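Local coordinates for pyridine nucleotide-disulphide oxidoreductase dimerisation region (Escherichia coli BL21, PDB 6KYY), which binds FAD and copper(II) as a flavoprotein disulfide reductase and probably helps the cell resist reactive chlorine species, at residues V14-G19 with I132-Q137; G279-D284 with G298-G303; T307-D312 with D330-V335. One frame throughout, in Å; residues are numbered along the deposited sequence.

Contact 1: residues V14-G19 with I132-Q137; sequences VIIGFG and INTGAQ. With FAD (flavin-adenine dinucleotide), chain N.
Ile16 and Thr134 extend alongside each other from neighbouring strand ends, and their methyl groups meet with CG2 of Ile16 3.7 Å from CG2 of Thr134. Together the two methyls form an apolar floor against one face of the FAD adenine: CG2 of Thr134 sits 3.5 Å from FAD N7A and CG2 of Ile16 3.9 Å from FAD N1A. With OG1 of Thr134 placed between its backbone N and carbonyl carbon (chi1 52°), the hydroxyl is turned to the Ala262 carbonyl and the methyl is left for the base. Behind these methyls, away from the base, CD1 of Ile16 packs on CG1 of Ile132 at 4.3 Å, the two residues being paired as a parallel bridge. Just past the bridge, Asn133 N makes a weak hydrogen bond of 3.1 Å to Ile16 O.

This is the nucleotide-binding end of a Rossmann-type fold. Strand 10-16 runs into the glycine-rich GxGxxG turn of Gly17, Gly19 and Gly22, with Gly19 as N-cap of helix 20-31. A side chain on Gly19 would run into the bridging FAD O3P, and its bare CA lies 3.3 Å from FAD O5B. At Gly17 a side chain would strike the Asn133 carbonyl; here CA comes to 3.3 Å from FAD O4B.

Asn133 carries the polar side of the contact. Its CG is anti to the backbone N (chi1 -164°), which sends the amide over the glycine turn, OD1 coming to 3.2 Å from Gly19 CA. Further out, OD1 accepts from Gly22 N in the first turn of the helix, while ND2 donates to the Met297 carbonyl and only weakly to FAD O1P. Behind the turn, Phe18 N is held by Glu40 OE2, and the other oxygen of that carboxylate, OE1, bonds FAD.

Contact 2: residues G279-D284 with G298-G303; sequences GATVVD and GDVTGG. With FAD (flavin-adenine dinucleotide), chain N.
The Val300 carbonyl takes two donors from Thr281, one nearly in line with its C=O bond and one above its plane. Thr281 N meets Val300 O at 2.9 Å with a C=O...N angle of 165°, whereas Thr281 OG1, 3.1 Å from the same Val300 O, approaches from 54° out of the carbonyl plane. A second flat group, the Asp299 carboxylate, faces away from this pair and toward the cofactor: its OD2 accepts the FAD O3' hydroxyl at 2.9 Å. Gly298 and Asp299 form the Gly-Asp signature of this family that follows strand 294-296, a parallel neighbour of strand 130-132 in the FAD-binding sheet, with the acid on the ribityl chain and the backbone on the pyrophosphate. Asp299 N donates to FAD O2P at 2.8 Å.

The 3-10 turn 299-301 therefore has two sides, one on FAD and one on the loop 279-284. Thr281 reaches the latter side with OG1 between its own N and carbonyl carbon (chi1 69°), which turns the hydroxyl to the same side as its own N-H, and both reach Val300 O. Its CG2 rests slantwise on CG2 of Val300 at 4.0 Å. Val300 itself leans on Thr134 and Thr263, and Thr281 on Thr263 and Ala296, which closes the buried half of the contact.

Around the end of the turn the contact is mostly apolar. The Ala280 methyl sits against Gly302, which offers only backbone, and the Ala280 N is held by Asn276 OD1. Toward the surface, Val283 and Thr301 cross at about a right angle beside Ala296, with CG2 of Val283 3.9 Å from CG2 of Thr301.

Contact 3: residues T307-D312 with D330-V335; sequences TYISLD and DDRKNV. With FAD (flavin-adenine dinucleotide), chain N.
Arg332 and Asp312 meet end to end and form the tight, charged part of the contact. Asp312 CG is anti to the backbone N (chi1 -168°), which carries the carboxylate out to the extended Arg332 chain. A single oxygen, OD2, takes both donors: NE of Arg332 lies 2.6 Å from Asp312 OD2, and NH2 adds a weak bond at 2.9 Å to the same oxygen. OD2 lies near the guanidinium edge, yet NE meets it on the anti side of the carboxylate, and the two planes stand 59° apart. CG2 of Ile309 lies over one guanidinium face, displaced toward its rim. Both charges have second partners, Asp313 for NH2 and Arg327 for Asp312 OD1, a network that probably keeps all four ionised.

Beyond it, on the partly exposed side of Arg332 and Val335, the contact thins to Ile309 CD1 on Val335 CG1 at 3.8 Å, the same methyl lying at the edge of the Tyr308 ring.

At the start of helix 307-321, Thr307 N donates to FAD O2 at 2.8 Å. The helix packs on Lys20 and Thr24 of helix 20-31 and on Ile430 and Phe431 of the second subunit, while segment 330-335 leads into strand 337-339 of the dimerisation domain.

Overall arrangement
All the touching residues of contact 1 are buried and most of those of contact 3, whereas contact 2 runs from the interior to the surface. Segments 132-137 and 298-303 follow neighbouring parallel strands, 130-132 and 294-296; segment 279-284 is a loop packed on the second. Val300 joins contacts 1 and 2, and contact 3 follows on the next helix, with Ser310 OG against Gly298 CA. Each sends a different donor to the FAD pyrophosphate: a side-chain amide, a backbone N-H and a hydroxyl. Between segments, contact 1 relies on strand pairing and methyl packing, contact 2 on a shared carbonyl, and contact 3 on a salt bridge; it alone is reached by the second subunit.

Contact 1: residues V14-G19 with I132-Q137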
loop_
_atom_site.group_PDB
_atom_site.type_symbol
_atom_site.label_atom_id
_atom_site.label_comp_id
_atom_site.label_asym_id
_atom_site.label_seq_id
_atom_site.Cartn_x
_atom_site.Cartn_y
_atom_site.Cartn_z
ATOM N N VAL B 14 4.737 -5.480 36.893
ATOM C CA VAL B 14 4.495 -6.866 36.506
ATOM C C VAL B 14 3.433 -6.864 35.418
ATOM O O VAL B 14 2.318 -6.373 35.633
ATOM C CB VAL B 14 4.057 -7.734 37.696
ATOM C CG1 VAL B 14 3.883 -9.180 37.257
ATOM C CG2 VAL B 14 5.066 -7.639 38.825
ATOM N N ILE B 15 3.778 -7.405 34.253
ATOM C CA ILE B 15 2.869 -7.491 33.117
ATOM C C ILE B 15 2.422 -8.938 32.971
ATOM O O ILE B 15 3.227 -9.865 33.116
ATOM C CB ILE B 15 3.537 -6.975 31.826
ATOM C CG1 ILE B 15 3.875 -5.490 31.967
ATOM C CG2 ILE B 15 2.631 -7.194 30.627
ATOM C CD1 ILE B 15 5.211 -5.108 31.376
ATOM N N ILE B 16 1.133 -9.130 32.695
ATOM C CA ILE B 16 0.555 -10.465 32.590
ATOM C C ILE B 16 0.184 -10.755 31.142
ATOM O O ILE B 16 -0.912 -10.408 30.690
ATOM C CB ILE B 16 -0.669 -10.610 33.513
ATOM C CG1 ILE B 16 -0.307 -10.197 34.942
ATOM C CG2 ILE B 16 -1.193 -12.037 33.484
ATOM C CD1 ILE B 16 -1.504 -10.014 35.842
ATOM N N GLY B 17 1.090 -11.399 30.409
ATOM C CA GLY B 17 0.844 -11.728 29.020
ATOM C C GLY B 17 1.811 -11.051 28.071
ATOM O O GLY B 17 2.251 -9.926 28.324
ATOM N N PHE B 18 2.152 -11.728 26.973
ATOM C CA PHE B 18 3.067 -11.191 25.974
ATOM C C PHE B 18 2.349 -10.411 24.878
ATOM O O PHE B 18 2.800 -10.415 23.725
ATOM C CB PHE B 18 3.898 -12.321 25.362
ATOM C CG PHE B 18 5.353 -11.982 25.193
ATOM C CD1 PHE B 18 5.755 -11.021 24.279
ATOM C CD2 PHE B 18 6.322 -12.626 25.946
ATOM C CE1 PHE B 18 7.091 -10.709 24.117
ATOM C CE2 PHE B 18 7.662 -12.317 25.791
ATOM C CZ PHE B 18 8.046 -11.358 24.875
ATOM N N GLY B 19 1.253 -9.735 25.207
ATOM C CA GLY B 19 0.485 -9.006 24.220
ATOM C C GLY B 19 1.244 -7.828 23.635
ATOM O O GLY B 19 2.381 -7.524 23.998
ATOM N N ILE B 132 -2.569 -5.824 33.287
ATOM C CA ILE B 132 -3.251 -6.986 32.725
ATOM C C ILE B 132 -3.227 -6.885 31.204
ATOM O O ILE B 132 -3.686 -5.893 30.629
ATOM C CB ILE B 132 -4.688 -7.088 33.253
ATOM C CG1 ILE B 132 -4.683 -7.346 34.761
ATOM C CG2 ILE B 132 -5.452 -8.180 32.516
ATOM C CD1 ILE B 132 -6.040 -7.709 35.328
ATOM N N ASN B 133 -2.701 -7.919 30.550
ATOM C CA ASN B 133 -2.529 -7.936 29.100
ATOM C C ASN B 133 -2.760 -9.340 28.555
ATOM O O ASN B 133 -1.998 -9.834 27.716
ATOM C CB ASN B 133 -1.141 -7.426 28.711
ATOM C CG ASN B 133 -1.038 -7.064 27.242
ATOM O OD1 ASN B 133 0.057 -6.988 26.687
ATOM N ND2 ASN B 133 -2.181 -6.841 26.604
ATOM N N THR B 134 -3.820 -10.004 29.018
ATOM C CA THR B 134 -4.046 -11.406 28.692
ATOM C C THR B 134 -4.765 -11.619 27.365
ATOM O O THR B 134 -4.802 -12.754 26.880
ATOM C CB THR B 134 -4.843 -12.090 29.807
ATOM O OG1 THR B 134 -6.022 -11.329 30.095
ATOM C CG2 THR B 134 -4.000 -12.207 31.066
ATOM N N GLY B 135 -5.336 -10.573 26.772
ATOM C CA GLY B 135 -5.981 -10.751 25.486
ATOM C C GLY B 135 -7.318 -11.469 25.596
ATOM O O GLY B 135 -7.986 -11.453 26.634
ATOM N N ALA B 136 -7.705 -12.117 24.502
ATOM C CA ALA B 136 -9.011 -12.746 24.369
ATOM C C ALA B 136 -8.858 -14.245 24.120
ATOM O O ALA B 136 -7.751 -14.789 24.090
ATOM C CB ALA B 136 -9.813 -12.090 23.241
ATOM N N GLN B 137 -9.999 -14.910 23.942
ATOM C CA GLN B 137 -10.045 -16.339 23.667
ATOM C C GLN B 137 -11.262 -16.632 22.800
ATOM O O GLN B 137 -12.200 -15.834 22.725
ATOM C CB GLN B 137 -10.093 -17.163 24.959
ATOM C CG GLN B 137 -11.441 -17.129 25.661
ATOM C CD GLN B 137 -11.344 -17.484 27.131
ATOM O OE1 GLN B 137 -10.648 -18.425 27.510
ATOM N NE2 GLN B 137 -12.045 -16.730 27.970
HETATM P PA FAD N . -2.568 -10.773 23.133
HETATM O O1A FAD N . -3.835 -11.518 22.937
HETATM O O2A FAD N . -1.776 -10.458 21.860
HETATM O O5B FAD N . -1.641 -11.524 24.152
HETATM C C5B FAD N . -2.173 -12.506 25.066
HETATM C C4B FAD N . -1.023 -13.256 25.691
HETATM O O4B FAD N . -1.248 -13.404 27.112
HETATM C C3B FAD N . -0.783 -14.661 25.137
HETATM O O3B FAD N . 0.603 -14.879 24.907
HETATM C C2B FAD N . -1.335 -15.571 26.238
HETATM O O2B FAD N . -0.653 -16.820 26.283
HETATM C C1B FAD N . -1.027 -14.746 27.483
HETATM N N9A FAD N . -1.867 -15.056 28.636
HETATM C C8A FAD N . -3.231 -15.186 28.658
HETATM N N7A FAD N . -3.722 -15.472 29.841
HETATM C C5A FAD N . -2.602 -15.535 30.655
HETATM C C6A FAD N . -2.438 -15.800 32.029
HETATM N N6A FAD N . -3.450 -16.061 32.861
HETATM N N1A FAD N . -1.181 -15.785 32.526
HETATM C C2A FAD N . -0.165 -15.524 31.699
HETATM N N3A FAD N . -0.197 -15.262 30.391
HETATM C C4A FAD N . -1.451 -15.281 29.926
HETATM N N1 FAD N . -5.741 -7.354 14.802
HETATM C C2 FAD N . -5.448 -6.389 13.881
HETATM O O2 FAD N . -5.164 -5.234 14.221
HETATM N N3 FAD N . -5.466 -6.699 12.532
HETATM C C4 FAD N . -5.777 -7.927 11.983
HETATM O O4 FAD N . -5.748 -8.083 10.764
HETATM C C4X FAD N . -6.092 -8.945 12.970
HETATM N N5 FAD N . -6.364 -10.144 12.545
HETATM C C5X FAD N . -6.658 -11.116 13.487
HETATM C C6 FAD N . -6.972 -12.401 13.046
HETATM C C7 FAD N . -7.273 -13.413 13.951
HETATM C C7M FAD N . -7.607 -14.790 13.439
HETATM C C8 FAD N . -7.265 -13.138 15.328
HETATM C C8M FAD N . -7.586 -14.211 16.332
HETATM C C9 FAD N . -6.954 -11.856 15.771
HETATM C C9A FAD N . -6.651 -10.848 14.864
HETATM N N10 FAD N . -6.325 -9.542 15.280
HETATM C C10 FAD N . -6.042 -8.563 14.359
HETATM C "C1'" FAD N . -6.308 -9.190 16.708
HETATM C "C2'" FAD N . -4.929 -9.318 17.346
HETATM O "O2'" FAD N . -4.497 -10.679 17.323
HETATM C "C3'" FAD N . -5.004 -8.842 18.798
HETATM O "O3'" FAD N . -5.989 -7.820 18.899
HETATM C "C4'" FAD N . -3.682 -8.313 19.355
HETATM O "O4'" FAD N . -2.759 -9.393 19.499
HETATM C "C5'" FAD N . -3.853 -7.585 20.673
HETATM O "O5'" FAD N . -3.823 -8.546 21.748
HETATM P P FAD N . -3.494 -8.108 23.225
HETATM O O1P FAD N . -2.419 -7.016 23.211
HETATM O O2P FAD N . -4.733 -7.742 23.946
HETATM O O3P FAD N . -2.853 -9.403 23.878
#

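Contact 2: residues G279-D284 with G298-G303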
loop_
_atom_site.group_PDB
_atom_site.type_symbol
_atom_site.label_atom_id
_atom_site.label_comp_id
_atom_site.label_asym_id
_atom_site.label_seq_id
_atom_site.Cartn_x
_atom_site.Cartn_y
_atom_site.Cartn_z
ATOM N N GLY B 279 -16.979 -10.857 30.306
ATOM C CA GLY B 279 -15.711 -11.286 30.855
ATOM C C GLY B 279 -14.623 -10.235 30.819
ATOM O O GLY B 279 -13.476 -10.547 31.160
ATOM N N ALA B 280 -14.947 -9.005 30.433
ATOM C CA ALA B 280 -13.959 -7.960 30.223
ATOM C C ALA B 280 -13.695 -7.179 31.502
ATOM O O ALA B 280 -14.583 -6.992 32.338
ATOM C CB ALA B 280 -14.421 -6.999 29.128
ATOM N N THR B 281 -12.457 -6.715 31.638
ATOM C CA THR B 281 -12.078 -5.848 32.745
ATOM C C THR B 281 -12.518 -4.418 32.452
ATOM O O THR B 281 -12.252 -3.889 31.368
ATOM C CB THR B 281 -10.566 -5.898 32.963
ATOM O OG1 THR B 281 -9.908 -5.270 31.855
ATOM C CG2 THR B 281 -10.092 -7.338 33.069
ATOM N N VAL B 282 -13.195 -3.796 33.413
ATOM C CA VAL B 282 -13.649 -2.420 33.251
ATOM C C VAL B 282 -12.477 -1.477 33.501
ATOM O O VAL B 282 -11.642 -1.713 34.384
ATOM C CB VAL B 282 -14.841 -2.126 34.182
ATOM C CG1 VAL B 282 -15.876 -3.239 34.074
ATOM C CG2 VAL B 282 -14.394 -1.963 35.626
ATOM N N VAL B 283 -12.394 -0.412 32.700
ATOM C CA VAL B 283 -11.225 0.458 32.691
ATOM C C VAL B 283 -11.641 1.910 32.494
ATOM O O VAL B 283 -12.726 2.213 31.993
ATOM C CB VAL B 283 -10.212 0.054 31.595
ATOM C CG1 VAL B 283 -9.341 -1.091 32.072
ATOM C CG2 VAL B 283 -10.941 -0.320 30.314
ATOM N N ASP B 284 -10.744 2.807 32.891
ATOM C CA ASP B 284 -10.910 4.239 32.685
ATOM C C ASP B 284 -10.706 4.571 31.209
ATOM O O ASP B 284 -10.540 3.695 30.354
ATOM C CB ASP B 284 -9.914 5.018 33.542
ATOM C CG ASP B 284 -10.370 5.188 34.971
ATOM O OD1 ASP B 284 -11.470 4.710 35.313
ATOM O OD2 ASP B 284 -9.619 5.807 35.755
ATOM N N GLY B 298 -5.391 -3.912 26.014
ATOM C CA GLY B 298 -5.680 -4.843 24.944
ATOM C C GLY B 298 -7.097 -5.383 24.980
ATOM O O GLY B 298 -8.009 -4.823 25.596
ATOM N N ASP B 299 -7.271 -6.521 24.301
ATOM C CA ASP B 299 -8.587 -7.126 24.127
ATOM C C ASP B 299 -9.219 -7.576 25.437
ATOM O O ASP B 299 -10.415 -7.888 25.449
ATOM C CB ASP B 299 -8.488 -8.313 23.167
ATOM C CG ASP B 299 -7.708 -7.982 21.910
ATOM O OD1 ASP B 299 -7.563 -6.781 21.597
ATOM O OD2 ASP B 299 -7.238 -8.923 21.237
ATOM N N VAL B 300 -8.458 -7.624 26.531
ATOM C CA VAL B 300 -9.034 -7.934 27.833
ATOM C C VAL B 300 -9.903 -6.805 28.365
ATOM O O VAL B 300 -10.628 -6.998 29.348
ATOM C CB VAL B 300 -7.914 -8.278 28.837
ATOM C CG1 VAL B 300 -7.310 -7.012 29.426
ATOM C CG2 VAL B 300 -8.435 -9.189 29.931
ATOM N N THR B 301 -9.857 -5.634 27.734
ATOM C CA THR B 301 -10.649 -4.480 28.137
ATOM C C THR B 301 -12.059 -4.495 27.563
ATOM O O THR B 301 -12.861 -3.622 27.909
ATOM C CB THR B 301 -9.951 -3.183 27.708
ATOM O OG1 THR B 301 -9.600 -3.263 26.321
ATOM C CG2 THR B 301 -8.690 -2.958 28.527
ATOM N N GLY B 302 -12.382 -5.454 26.700
ATOM C CA GLY B 302 -13.648 -5.398 26.003
ATOM C C GLY B 302 -13.690 -4.402 24.871
ATOM O O GLY B 302 -14.744 -4.233 24.250
ATOM N N GLY B 303 -12.574 -3.735 24.585
ATOM C CA GLY B 303 -12.500 -2.803 23.485
ATOM C C GLY B 303 -12.369 -3.502 22.149
ATOM O O GLY B 303 -12.406 -4.728 22.042
HETATM P PA FAD N . -2.568 -10.773 23.133
HETATM O O1A FAD N . -3.835 -11.518 22.937
HETATM O O2A FAD N . -1.776 -10.458 21.860
HETATM O O5B FAD N . -1.641 -11.524 24.152
HETATM C C5B FAD N . -2.173 -12.506 25.066
HETATM C C4B FAD N . -1.023 -13.256 25.691
HETATM O O4B FAD N . -1.248 -13.404 27.112
HETATM C C3B FAD N . -0.783 -14.661 25.137
HETATM O O3B FAD N . 0.603 -14.879 24.907
HETATM C C2B FAD N . -1.335 -15.571 26.238
HETATM O O2B FAD N . -0.653 -16.820 26.283
HETATM C C1B FAD N . -1.027 -14.746 27.483
HETATM N N9A FAD N . -1.867 -15.056 28.636
HETATM C C8A FAD N . -3.231 -15.186 28.658
HETATM N N7A FAD N . -3.722 -15.472 29.841
HETATM C C5A FAD N . -2.602 -15.535 30.655
HETATM C C6A FAD N . -2.438 -15.800 32.029
HETATM N N6A FAD N . -3.450 -16.061 32.861
HETATM N N1A FAD N . -1.181 -15.785 32.526
HETATM C C2A FAD N . -0.165 -15.524 31.699
HETATM N N3A FAD N . -0.197 -15.262 30.391
HETATM C C4A FAD N . -1.451 -15.281 29.926
HETATM N N1 FAD N . -5.741 -7.354 14.802
HETATM C C2 FAD N . -5.448 -6.389 13.881
HETATM O O2 FAD N . -5.164 -5.234 14.221
HETATM N N3 FAD N . -5.466 -6.699 12.532
HETATM C C4 FAD N . -5.777 -7.927 11.983
HETATM O O4 FAD N . -5.748 -8.083 10.764
HETATM C C4X FAD N . -6.092 -8.945 12.970
HETATM N N5 FAD N . -6.364 -10.144 12.545
HETATM C C5X FAD N . -6.658 -11.116 13.487
HETATM C C6 FAD N . -6.972 -12.401 13.046
HETATM C C7 FAD N . -7.273 -13.413 13.951
HETATM C C7M FAD N . -7.607 -14.790 13.439
HETATM C C8 FAD N . -7.265 -13.138 15.328
HETATM C C8M FAD N . -7.586 -14.211 16.332
HETATM C C9 FAD N . -6.954 -11.856 15.771
HETATM C C9A FAD N . -6.651 -10.848 14.864
HETATM N N10 FAD N . -6.325 -9.542 15.280
HETATM C C10 FAD N . -6.042 -8.563 14.359
HETATM C "C1'" FAD N . -6.308 -9.190 16.708
HETATM C "C2'" FAD N . -4.929 -9.318 17.346
HETATM O "O2'" FAD N . -4.497 -10.679 17.323
HETATM C "C3'" FAD N . -5.004 -8.842 18.798
HETATM O "O3'" FAD N . -5.989 -7.820 18.899
HETATM C "C4'" FAD N . -3.682 -8.313 19.355
HETATM O "O4'" FAD N . -2.759 -9.393 19.499
HETATM C "C5'" FAD N . -3.853 -7.585 20.673
HETATM O "O5'" FAD N . -3.823 -8.546 21.748
HETATM P P FAD N . -3.494 -8.108 23.225
HETATM O O1P FAD N . -2.419 -7.016 23.211
HETATM O O2P FAD N . -4.733 -7.742 23.946
HETATM O O3P FAD N . -2.853 -9.403 23.878
#

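Contact 3: residues T307-D312 with D330-V335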
loop_
_atom_site.group_PDB
_atom_site.type_symbol
_atom_site.label_atom_id
_atom_site.label_comp_id
_atom_site.label_asym_id
_atom_site.label_seq_id
_atom_site.Cartn_x
_atom_site.Cartn_y
_atom_site.Cartn_z
ATOM N N THR B 307 -4.719 -4.881 16.953
ATOM C CA THR B 307 -3.374 -4.780 17.510
ATOM C C THR B 307 -2.982 -3.325 17.740
ATOM O O THR B 307 -2.304 -3.006 18.723
ATOM C CB THR B 307 -2.372 -5.468 16.583
ATOM O OG1 THR B 307 -2.883 -6.748 16.195
ATOM C CG2 THR B 307 -1.037 -5.658 17.285
ATOM N N TYR B 308 -3.410 -2.428 16.850
ATOM C CA TYR B 308 -3.061 -1.018 16.966
ATOM C C TYR B 308 -3.862 -0.296 18.045
ATOM O O TYR B 308 -3.471 0.802 18.452
ATOM C CB TYR B 308 -3.242 -0.317 15.615
ATOM C CG TYR B 308 -4.469 -0.744 14.835
ATOM C CD1 TYR B 308 -5.634 0.006 14.880
ATOM C CD2 TYR B 308 -4.457 -1.886 14.043
ATOM C CE1 TYR B 308 -6.757 -0.372 14.171
ATOM C CE2 TYR B 308 -5.576 -2.272 13.331
ATOM C CZ TYR B 308 -6.723 -1.511 13.399
ATOM O OH TYR B 308 -7.842 -1.886 12.693
ATOM N N ILE B 309 -4.969 -0.877 18.514
ATOM C CA ILE B 309 -5.664 -0.307 19.665
ATOM C C ILE B 309 -4.975 -0.727 20.956
ATOM O O ILE B 309 -4.860 0.065 21.899
ATOM C CB ILE B 309 -7.154 -0.704 19.651
ATOM C CG1 ILE B 309 -7.945 0.230 18.739
ATOM C CG2 ILE B 309 -7.752 -0.654 21.048
ATOM C CD1 ILE B 309 -7.368 0.362 17.364
ATOM N N SER B 310 -4.497 -1.973 21.015
ATOM C CA SER B 310 -3.644 -2.382 22.125
ATOM C C SER B 310 -2.351 -1.575 22.143
ATOM O O SER B 310 -1.833 -1.241 23.215
ATOM C CB SER B 310 -3.345 -3.879 22.030
ATOM O OG SER B 310 -2.835 -4.381 23.254
ATOM N N LEU B 311 -1.818 -1.246 20.963
ATOM C CA LEU B 311 -0.624 -0.408 20.901
ATOM C C LEU B 311 -0.908 0.991 21.431
ATOM O O LEU B 311 -0.088 1.562 22.161
ATOM C CB LEU B 311 -0.098 -0.338 19.467
ATOM C CG LEU B 311 1.259 0.353 19.311
ATOM C CD1 LEU B 311 2.344 -0.428 20.037
ATOM C CD2 LEU B 311 1.619 0.542 17.843
ATOM N N ASP B 312 -2.061 1.561 21.074
ATOM C CA ASP B 312 -2.442 2.854 21.628
ATOM C C ASP B 312 -2.662 2.768 23.131
ATOM O O ASP B 312 -2.457 3.756 23.844
ATOM C CB ASP B 312 -3.701 3.379 20.939
ATOM C CG ASP B 312 -3.970 4.834 21.256
ATOM O OD1 ASP B 312 -3.089 5.673 20.976
ATOM O OD2 ASP B 312 -5.060 5.137 21.786
ATOM N N ASP B 330 -10.147 8.748 25.264
ATOM C CA ASP B 330 -10.970 9.807 24.696
ATOM C C ASP B 330 -10.270 10.540 23.560
ATOM O O ASP B 330 -10.905 11.361 22.892
ATOM C CB ASP B 330 -11.372 10.813 25.780
ATOM C CG ASP B 330 -12.396 10.253 26.752
ATOM O OD1 ASP B 330 -12.556 10.837 27.846
ATOM O OD2 ASP B 330 -13.040 9.234 26.426
ATOM N N ASP B 331 -8.981 10.279 23.336
ATOM C CA ASP B 331 -8.259 10.856 22.211
ATOM C C ASP B 331 -8.500 10.106 20.909
ATOM O O ASP B 331 -8.040 10.563 19.857
ATOM C CB ASP B 331 -6.756 10.882 22.502
ATOM C CG ASP B 331 -6.370 11.955 23.499
ATOM O OD1 ASP B 331 -6.305 11.650 24.708
ATOM O OD2 ASP B 331 -6.126 13.102 23.072
ATOM N N ARG B 332 -9.205 8.979 20.953
ATOM C CA ARG B 332 -9.386 8.145 19.772
ATOM C C ARG B 332 -10.535 8.664 18.919
ATOM O O ARG B 332 -11.633 8.915 19.424
ATOM C CB ARG B 332 -9.651 6.698 20.184
ATOM C CG ARG B 332 -8.408 5.831 20.234
ATOM C CD ARG B 332 -8.643 4.591 21.075
ATOM N NE ARG B 332 -7.410 4.111 21.689
ATOM C CZ ARG B 332 -7.363 3.179 22.635
ATOM N NH1 ARG B 332 -8.483 2.628 23.080
ATOM N NH2 ARG B 332 -6.195 2.800 23.136
ATOM N N LYS B 333 -10.283 8.820 17.621
ATOM C CA LYS B 333 -11.326 9.210 16.688
ATOM C C LYS B 333 -11.008 8.628 15.319
ATOM O O LYS B 333 -9.841 8.476 14.949
ATOM C CB LYS B 333 -11.479 10.735 16.607
ATOM C CG LYS B 333 -10.302 11.469 15.987
ATOM C CD LYS B 333 -10.645 12.932 15.753
ATOM C CE LYS B 333 -9.406 13.766 15.478
ATOM N NZ LYS B 333 -9.747 15.035 14.775
ATOM N N ASN B 334 -12.066 8.296 14.580
ATOM C CA ASN B 334 -11.971 7.724 13.238
ATOM C C ASN B 334 -11.001 6.541 13.211
ATOM O O ASN B 334 -10.005 6.526 12.484
ATOM C CB ASN B 334 -11.569 8.789 12.216
ATOM C CG ASN B 334 -12.409 10.047 12.323
ATOM O OD1 ASN B 334 -13.637 9.983 12.382
ATOM N ND2 ASN B 334 -11.750 11.201 12.326
ATOM N N VAL B 335 -11.316 5.540 14.025
ATOM C CA VAL B 335 -10.499 4.334 14.122
ATOM C C VAL B 335 -10.713 3.488 12.872
ATOM O O VAL B 335 -11.843 3.057 12.603
ATOM C CB VAL B 335 -10.829 3.538 15.393
ATOM C CG1 VAL B 335 -10.047 2.240 15.413
ATOM C CG2 VAL B 335 -10.528 4.366 16.632
HETATM P PA FAD N . -2.568 -10.773 23.133
HETATM O O1A FAD N . -3.835 -11.518 22.937
HETATM O O2A FAD N . -1.776 -10.458 21.860
HETATM O O5B FAD N . -1.641 -11.524 24.152
HETATM C C5B FAD N . -2.173 -12.506 25.066
HETATM C C4B FAD N . -1.023 -13.256 25.691
HETATM O O4B FAD N . -1.248 -13.404 27.112
HETATM C C3B FAD N . -0.783 -14.661 25.137
HETATM O O3B FAD N . 0.603 -14.879 24.907
HETATM C C2B FAD N . -1.335 -15.571 26.238
HETATM O O2B FAD N . -0.653 -16.820 26.283
HETATM C C1B FAD N . -1.027 -14.746 27.483
HETATM N N9A FAD N . -1.867 -15.056 28.636
HETATM C C8A FAD N . -3.231 -15.186 28.658
HETATM N N7A FAD N . -3.722 -15.472 29.841
HETATM C C5A FAD N . -2.602 -15.535 30.655
HETATM C C6A FAD N . -2.438 -15.800 32.029
HETATM N N6A FAD N . -3.450 -16.061 32.861
HETATM N N1A FAD N . -1.181 -15.785 32.526
HETATM C C2A FAD N . -0.165 -15.524 31.699
HETATM N N3A FAD N . -0.197 -15.262 30.391
HETATM C C4A FAD N . -1.451 -15.281 29.926
HETATM N N1 FAD N . -5.741 -7.354 14.802
HETATM C C2 FAD N . -5.448 -6.389 13.881
HETATM O O2 FAD N . -5.164 -5.234 14.221
HETATM N N3 FAD N . -5.466 -6.699 12.532
HETATM C C4 FAD N . -5.777 -7.927 11.983
HETATM O O4 FAD N . -5.748 -8.083 10.764
HETATM C C4X FAD N . -6.092 -8.945 12.970
HETATM N N5 FAD N . -6.364 -10.144 12.545
HETATM C C5X FAD N . -6.658 -11.116 13.487
HETATM C C6 FAD N . -6.972 -12.401 13.046
HETATM C C7 FAD N . -7.273 -13.413 13.951
HETATM C C7M FAD N . -7.607 -14.790 13.439
HETATM C C8 FAD N . -7.265 -13.138 15.328
HETATM C C8M FAD N . -7.586 -14.211 16.332
HETATM C C9 FAD N . -6.954 -11.856 15.771
HETATM C C9A FAD N . -6.651 -10.848 14.864
HETATM N N10 FAD N . -6.325 -9.542 15.280
HETATM C C10 FAD N . -6.042 -8.563 14.359
HETATM C "C1'" FAD N . -6.308 -9.190 16.708
HETATM C "C2'" FAD N . -4.929 -9.318 17.346
HETATM O "O2'" FAD N . -4.497 -10.679 17.323
HETATM C "C3'" FAD N . -5.004 -8.842 18.798
HETATM O "O3'" FAD N . -5.989 -7.820 18.899
HETATM C "C4'" FAD N . -3.682 -8.313 19.355
HETATM O "O4'" FAD N . -2.759 -9.393 19.499
HETATM C "C5'" FAD N . -3.853 -7.585 20.673
HETATM O "O5'" FAD N . -3.823 -8.546 21.748
HETATM P P FAD N . -3.494 -8.108 23.225
HETATM O O1P FAD N . -2.419 -7.016 23.211
HETATM O O2P FAD N . -4.733 -7.742 23.946
HETATM O O3P FAD N . -2.853 -9.403 23.878
#